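Long-range contact in lactoylglutathione lyase (Pseudomonas aeruginosa, PDB 4MTS), which belongs to the glyoxalase/bleomycin resistance/dioxygenase superfamily and forms a two-chain, metal-binding assembly with nickel held at the subunit interface: residues Tyr72-Cys86 / Phe112-Lys126. Residues are numbered along the deposited sequence; the frame is centred on the assembly and turned at random.
Sequences YGHLAIEVEDAAVTC and FLEDPDGYKVELIQK. With NI (nickel (II) ion), chain E.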
loop_
_atom_site.group_PDB
_atom_site.type_symbol
_atom_site.label_atom_id
_atom_site.label_comp_id
_atom_site.label_asym_id
_atom_site.label_seq_id
_atom_site.Cartn_x
_atom_site.Cartn_y
_atom_site.Cartn_z
ATOM N N TYR A 72 -0.809 3.593 -8.973
ATOM C CA TYR A 72 -1.219 3.117 -7.641
ATOM C C TYR A 72 -2.679 2.616 -7.696
ATOM O O TYR A 72 -3.555 3.249 -8.284
ATOM C CB TYR A 72 -1.030 4.236 -6.557
ATOM C CG TYR A 72 -1.615 3.845 -5.214
ATOM C CD1 TYR A 72 -1.059 2.811 -4.468
ATOM C CD2 TYR A 72 -2.813 4.412 -4.757
ATOM C CE1 TYR A 72 -1.628 2.391 -3.265
ATOM C CE2 TYR A 72 -3.422 3.972 -3.575
ATOM C CZ TYR A 72 -2.813 2.968 -2.822
ATOM O OH TYR A 72 -3.348 2.513 -1.642
ATOM N N GLY A 73 -2.904 1.480 -7.093
ATOM C CA GLY A 73 -4.206 0.816 -7.071
ATOM C C GLY A 73 -5.097 1.181 -5.922
ATOM O O GLY A 73 -5.885 2.129 -6.000
ATOM N N HIS A 74 -4.910 0.485 -4.808
ATOM C CA HIS A 74 -5.744 0.666 -3.645
ATOM C C HIS A 74 -5.161 -0.014 -2.455
ATOM O O HIS A 74 -4.144 -0.706 -2.561
ATOM C CB HIS A 74 -7.121 0.032 -3.924
ATOM C CG HIS A 74 -7.044 -1.400 -4.402
ATOM N ND1 HIS A 74 -7.205 -1.703 -5.742
ATOM C CD2 HIS A 74 -6.869 -2.551 -3.709
ATOM C CE1 HIS A 74 -7.104 -3.029 -5.827
ATOM N NE2 HIS A 74 -6.903 -3.580 -4.632
ATOM N N LEU A 75 -5.797 0.227 -1.304
ATOM C CA LEU A 75 -5.498 -0.458 -0.073
ATOM C C LEU A 75 -6.760 -1.330 0.180
ATOM O O LEU A 75 -7.884 -0.828 0.149
ATOM C CB LEU A 75 -5.303 0.551 1.098
ATOM C CG LEU A 75 -4.935 -0.175 2.433
ATOM C CD1 LEU A 75 -3.486 -0.672 2.409
ATOM C CD2 LEU A 75 -5.074 0.784 3.636
ATOM N N ALA A 76 -6.582 -2.614 0.413
ATOM C CA ALA A 76 -7.725 -3.491 0.638
ATOM C C ALA A 76 -7.843 -3.819 2.130
ATOM O O ALA A 76 -6.847 -4.087 2.800
ATOM C CB ALA A 76 -7.567 -4.772 -0.158
ATOM N N ILE A 77 -9.077 -3.808 2.635
ATOM C CA ILE A 77 -9.379 -4.094 4.052
ATOM C C ILE A 77 -10.424 -5.215 4.169
ATOM O O ILE A 77 -11.383 -5.245 3.412
ATOM C CB ILE A 77 -9.826 -2.795 4.775
ATOM C CG1 ILE A 77 -8.675 -1.742 4.736
ATOM C CG2 ILE A 77 -10.215 -3.077 6.238
ATOM C CD1 ILE A 77 -9.158 -0.337 5.014
ATOM N N GLU A 78 -10.188 -6.148 5.076
ATOM C CA GLU A 78 -11.120 -7.240 5.328
ATOM C C GLU A 78 -12.206 -6.728 6.252
ATOM O O GLU A 78 -11.895 -6.128 7.266
ATOM C CB GLU A 78 -10.392 -8.446 5.934
ATOM C CG GLU A 78 -11.311 -9.614 6.240
ATOM C CD GLU A 78 -10.518 -10.825 6.685
ATOM O OE1 GLU A 78 -9.949 -10.792 7.799
ATOM O OE2 GLU A 78 -10.375 -11.758 5.868
ATOM N N VAL A 79 -13.482 -6.935 5.885
ATOM C CA VAL A 79 -14.611 -6.455 6.700
ATOM C C VAL A 79 -15.609 -7.598 7.005
ATOM O O VAL A 79 -15.712 -8.552 6.234
ATOM C CB VAL A 79 -15.328 -5.227 6.063
ATOM C CG1 VAL A 79 -14.395 -4.023 5.940
ATOM C CG2 VAL A 79 -15.952 -5.569 4.707
ATOM N N GLU A 80 -16.353 -7.478 8.109
ATOM C CA GLU A 80 -17.362 -8.475 8.500
ATOM C C GLU A 80 -18.543 -8.453 7.517
ATOM O O GLU A 80 -19.013 -9.509 7.084
ATOM C CB GLU A 80 -17.842 -8.180 9.938
ATOM C CG GLU A 80 -18.432 -9.396 10.637
ATOM C CD GLU A 80 -19.098 -9.108 11.970
ATOM O OE1 GLU A 80 -18.694 -9.730 12.978
ATOM O OE2 GLU A 80 -20.028 -8.270 12.008
ATOM N N ASP A 81 -18.976 -7.251 7.129
ATOM C CA ASP A 81 -20.112 -7.031 6.244
ATOM C C ASP A 81 -19.847 -5.777 5.446
ATOM O O ASP A 81 -19.910 -4.680 5.994
ATOM C CB ASP A 81 -21.379 -6.817 7.112
ATOM C CG ASP A 81 -22.689 -6.851 6.364
ATOM O OD1 ASP A 81 -22.798 -6.177 5.320
ATOM O OD2 ASP A 81 -23.622 -7.507 6.853
ATOM N N ALA A 82 -19.582 -5.930 4.144
ATOM C CA ALA A 82 -19.293 -4.817 3.251
ATOM C C ALA A 82 -20.448 -3.833 3.087
ATOM O O ALA A 82 -20.200 -2.632 3.044
ATOM C CB ALA A 82 -18.817 -5.337 1.904
ATOM N N ALA A 83 -21.713 -4.315 3.044
ATOM C CA ALA A 83 -22.865 -3.406 2.929
ATOM C C ALA A 83 -22.958 -2.490 4.160
ATOM O O ALA A 83 -23.265 -1.314 4.018
ATOM C CB ALA A 83 -24.164 -4.193 2.764
ATOM N N VAL A 84 -22.668 -3.040 5.343
ATOM C CA VAL A 84 -22.688 -2.287 6.611
ATOM C C VAL A 84 -21.565 -1.215 6.619
ATOM O O VAL A 84 -21.822 -0.054 6.945
ATOM C CB VAL A 84 -22.640 -3.231 7.832
ATOM C CG1 VAL A 84 -22.325 -2.465 9.115
ATOM C CG2 VAL A 84 -23.958 -4.002 7.975
ATOM N N THR A 85 -20.345 -1.597 6.229
ATOM C CA THR A 85 -19.241 -0.622 6.152
ATOM C C THR A 85 -19.558 0.499 5.138
ATOM O O THR A 85 -19.299 1.663 5.436
ATOM C CB THR A 85 -17.907 -1.331 5.958
ATOM O OG1 THR A 85 -17.828 -2.336 6.952
ATOM C CG2 THR A 85 -16.696 -0.390 6.119
ATOM N N CYS A 86 -20.166 0.162 3.962
ATOM C CA CYS A 86 -20.559 1.158 2.961
ATOM C C CYS A 86 -21.561 2.143 3.518
ATOM O O CYS A 86 -21.446 3.340 3.269
ATOM C CB CYS A 86 -21.121 0.478 1.717
ATOM S SG CYS A 86 -19.867 -0.326 0.697
ATOM N N PHE A 112 -16.045 -0.590 -2.874
ATOM C CA PHE A 112 -14.987 0.385 -2.982
ATOM C C PHE A 112 -15.395 1.693 -2.390
ATOM O O PHE A 112 -16.497 2.201 -2.668
ATOM C CB PHE A 112 -14.553 0.604 -4.429
ATOM C CG PHE A 112 -13.471 -0.351 -4.867
ATOM C CD1 PHE A 112 -12.127 -0.014 -4.734
ATOM C CD2 PHE A 112 -13.792 -1.578 -5.429
ATOM C CE1 PHE A 112 -11.128 -0.872 -5.194
ATOM C CE2 PHE A 112 -12.789 -2.450 -5.865
ATOM C CZ PHE A 112 -11.466 -2.091 -5.734
ATOM N N LEU A 113 -14.478 2.265 -1.616
ATOM C CA LEU A 113 -14.681 3.598 -1.043
ATOM C C LEU A 113 -13.595 4.478 -1.604
ATOM O O LEU A 113 -12.578 3.975 -2.109
ATOM C CB LEU A 113 -14.494 3.565 0.498
ATOM C CG LEU A 113 -15.225 2.508 1.341
ATOM C CD1 LEU A 113 -14.920 2.725 2.856
ATOM C CD2 LEU A 113 -16.745 2.568 1.098
ATOM N N GLU A 114 -13.764 5.805 -1.466
ATOM C CA GLU A 114 -12.672 6.704 -1.750
ATOM C C GLU A 114 -12.467 7.515 -0.512
ATOM O O GLU A 114 -13.448 7.976 0.086
ATOM C CB GLU A 114 -12.905 7.604 -2.940
ATOM C CG GLU A 114 -12.438 7.003 -4.247
ATOM C CD GLU A 114 -12.620 7.978 -5.396
ATOM O OE1 GLU A 114 -12.471 7.552 -6.563
ATOM O OE2 GLU A 114 -12.932 9.162 -5.129
ATOM N N ASP A 115 -11.210 7.692 -0.103
ATOM C CA ASP A 115 -10.921 8.536 1.059
ATOM C C ASP A 115 -11.015 10.012 0.612
ATOM O O ASP A 115 -11.237 10.311 -0.586
ATOM C CB ASP A 115 -9.511 8.176 1.661
ATOM C CG ASP A 115 -8.255 8.647 0.925
ATOM O OD1 ASP A 115 -8.374 9.434 -0.046
ATOM O OD2 ASP A 115 -7.159 8.333 1.388
ATOM N N PRO A 116 -10.858 10.984 1.535
ATOM C CA PRO A 116 -10.998 12.400 1.137
ATOM C C PRO A 116 -10.083 12.883 0.021
ATOM O O PRO A 116 -10.458 13.786 -0.733
ATOM C CB PRO A 116 -10.761 13.162 2.452
ATOM C CG PRO A 116 -11.209 12.207 3.505
ATOM C CD PRO A 116 -10.683 10.868 2.998
ATOM N N ASP A 117 -8.875 12.288 -0.092
ATOM C CA ASP A 117 -7.944 12.626 -1.152
ATOM C C ASP A 117 -8.243 11.885 -2.461
ATOM O O ASP A 117 -7.565 12.141 -3.458
ATOM C CB ASP A 117 -6.509 12.361 -0.716
ATOM C CG ASP A 117 -6.103 13.337 0.357
ATOM O OD1 ASP A 117 -5.553 14.400 0.006
ATOM O OD2 ASP A 117 -6.365 13.050 1.541
ATOM N N GLY A 118 -9.181 10.951 -2.430
ATOM C CA GLY A 118 -9.522 10.203 -3.637
ATOM C C GLY A 118 -8.836 8.860 -3.785
ATOM O O GLY A 118 -9.031 8.196 -4.808
ATOM N N TYR A 119 -8.027 8.434 -2.779
ATOM C CA TYR A 119 -7.394 7.111 -2.824
ATOM C C TYR A 119 -8.461 6.066 -2.634
ATOM O O TYR A 119 -9.381 6.239 -1.811
ATOM C CB TYR A 119 -6.353 6.963 -1.719
ATOM C CG TYR A 119 -5.180 7.885 -1.882
ATOM C CD1 TYR A 119 -4.259 7.698 -2.913
ATOM C CD2 TYR A 119 -4.961 8.931 -0.990
ATOM C CE1 TYR A 119 -3.154 8.528 -3.057
ATOM C CE2 TYR A 119 -3.846 9.762 -1.113
ATOM C CZ TYR A 119 -2.929 9.535 -2.133
ATOM O OH TYR A 119 -1.816 10.310 -2.283
ATOM N N LYS A 120 -8.360 4.983 -3.409
ATOM C CA LYS A 120 -9.331 3.892 -3.389
ATOM C C LYS A 120 -9.075 2.902 -2.284
ATOM O O LYS A 120 -7.926 2.483 -2.065
ATOM C CB LYS A 120 -9.288 3.129 -4.744
ATOM C CG LYS A 120 -9.853 3.958 -5.902
ATOM C CD LYS A 120 -9.984 3.128 -7.174
ATOM C CE LYS A 120 -10.215 3.990 -8.398
ATOM N NZ LYS A 120 -9.836 3.287 -9.657
ATOM N N VAL A 121 -10.143 2.544 -1.565
ATOM C CA VAL A 121 -10.110 1.544 -0.506
ATOM C C VAL A 121 -11.027 0.413 -0.927
ATOM O O VAL A 121 -12.219 0.620 -1.165
ATOM C CB VAL A 121 -10.489 2.125 0.892
ATOM C CG1 VAL A 121 -10.508 1.024 1.939
ATOM C CG2 VAL A 121 -9.536 3.248 1.298
ATOM N N GLU A 122 -10.455 -0.774 -1.056
ATOM C CA GLU A 122 -11.206 -1.964 -1.443
ATOM C C GLU A 122 -11.645 -2.690 -0.187
ATOM O O GLU A 122 -10.819 -3.052 0.667
ATOM C CB GLU A 122 -10.288 -2.860 -2.297
ATOM C CG GLU A 122 -10.937 -4.152 -2.805
ATOM C CD GLU A 122 -10.036 -4.887 -3.774
ATOM O OE1 GLU A 122 -8.919 -5.265 -3.366
ATOM O OE2 GLU A 122 -10.394 -4.982 -4.971
ATOM N N LEU A 123 -12.943 -2.921 -0.071
ATOM C CA LEU A 123 -13.473 -3.698 1.063
ATOM C C LEU A 123 -13.771 -5.112 0.594
ATOM O O LEU A 123 -14.448 -5.287 -0.413
ATOM C CB LEU A 123 -14.756 -3.050 1.613
ATOM C CG LEU A 123 -14.702 -1.576 1.960
ATOM C CD1 LEU A 123 -16.069 -1.102 2.504
ATOM C CD2 LEU A 123 -13.565 -1.262 2.947
ATOM N N ILE A 124 -13.254 -6.111 1.298
ATOM C CA ILE A 124 -13.466 -7.518 0.935
ATOM C C ILE A 124 -14.106 -8.212 2.111
ATOM O O ILE A 124 -13.524 -8.269 3.192
ATOM C CB ILE A 124 -12.167 -8.218 0.457
ATOM C CG1 ILE A 124 -11.518 -7.413 -0.689
ATOM C CG2 ILE A 124 -12.493 -9.690 0.019
ATOM C CD1 ILE A 124 -10.161 -8.001 -1.271
ATOM N N GLN A 125 -15.336 -8.687 1.931
ATOM C CA GLN A 125 -16.064 -9.346 3.015
ATOM C C GLN A 125 -15.422 -10.658 3.449
ATOM O O GLN A 125 -15.147 -11.511 2.607
ATOM C CB GLN A 125 -17.529 -9.569 2.601
ATOM C CG GLN A 125 -18.409 -10.063 3.753
ATOM C CD GLN A 125 -19.829 -9.745 3.408
ATOM O OE1 GLN A 125 -20.166 -8.600 3.095
ATOM N NE2 GLN A 125 -20.666 -10.764 3.381
ATOM N N LYS A 126 -15.219 -10.829 4.766
ATOM C CA LYS A 126 -14.618 -12.016 5.389
ATOM C C LYS A 126 -15.322 -13.295 4.969
ATOM O O LYS A 126 -16.557 -13.330 4.885
ATOM C CB LYS A 126 -14.597 -11.875 6.919
ATOM C CG LYS A 126 -13.495 -12.694 7.589
ATOM C CD LYS A 126 -13.414 -12.419 9.084
ATOM C CE LYS A 126 -12.716 -13.536 9.822
ATOM N NZ LYS A 126 -12.616 -13.260 11.281
HETATM NI NI NI E . -7.123 -5.706 -4.400
HETATM O O HOH W 1 -5.637 3.609 -1.033
HETATM O O HOH W 2 -6.255 4.885 -5.379
HETATM O O HOH W 3 -6.947 2.785 -8.554
HETATM O O HOH W 4 -17.961 -11.930 7.007
HETATM O O HOH W 5 -22.299 -7.241 2.318
#
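L123 of strand 120-125 reaches from the sheet to helix 82-91: its CD1 lies 3.7 Å from T85 CG2 and also meets C86 SG, while CD2 turns back to V79 CG1. Farther along the same face, Q125 fastens the start of that helix. With CG anti to the backbone N (chi1 -171°), its extended chain carries OE1 to A82 N, which donates a nearly straight 2.9 Å bond tilted from the amide plane; a water bridges OE1 to A83 N. D81, the N-cap, accepts from V84 N. On the other face, H74 NE2 and E122 OE1 each bind nickel at 2.1 Å, with the imidazole and carboxylate planes 59° apart. F112 turns its ring edge to the face of H74, and A76, directly across from E122 on the neighbouring strand, rests its CB against E122 OE1. H5 and E56 of the second subunit also bind this nickel. Between the parallel strands, six backbone bonds run from L75 N–K120 O to K126 N–V79 O. Strand 120-125 lies between parallel 72-79 and antiparallel 109-114, with helix 82-91 over the L123 face, and strand 72-79 pairs antiparallel with a strand of the second subunit.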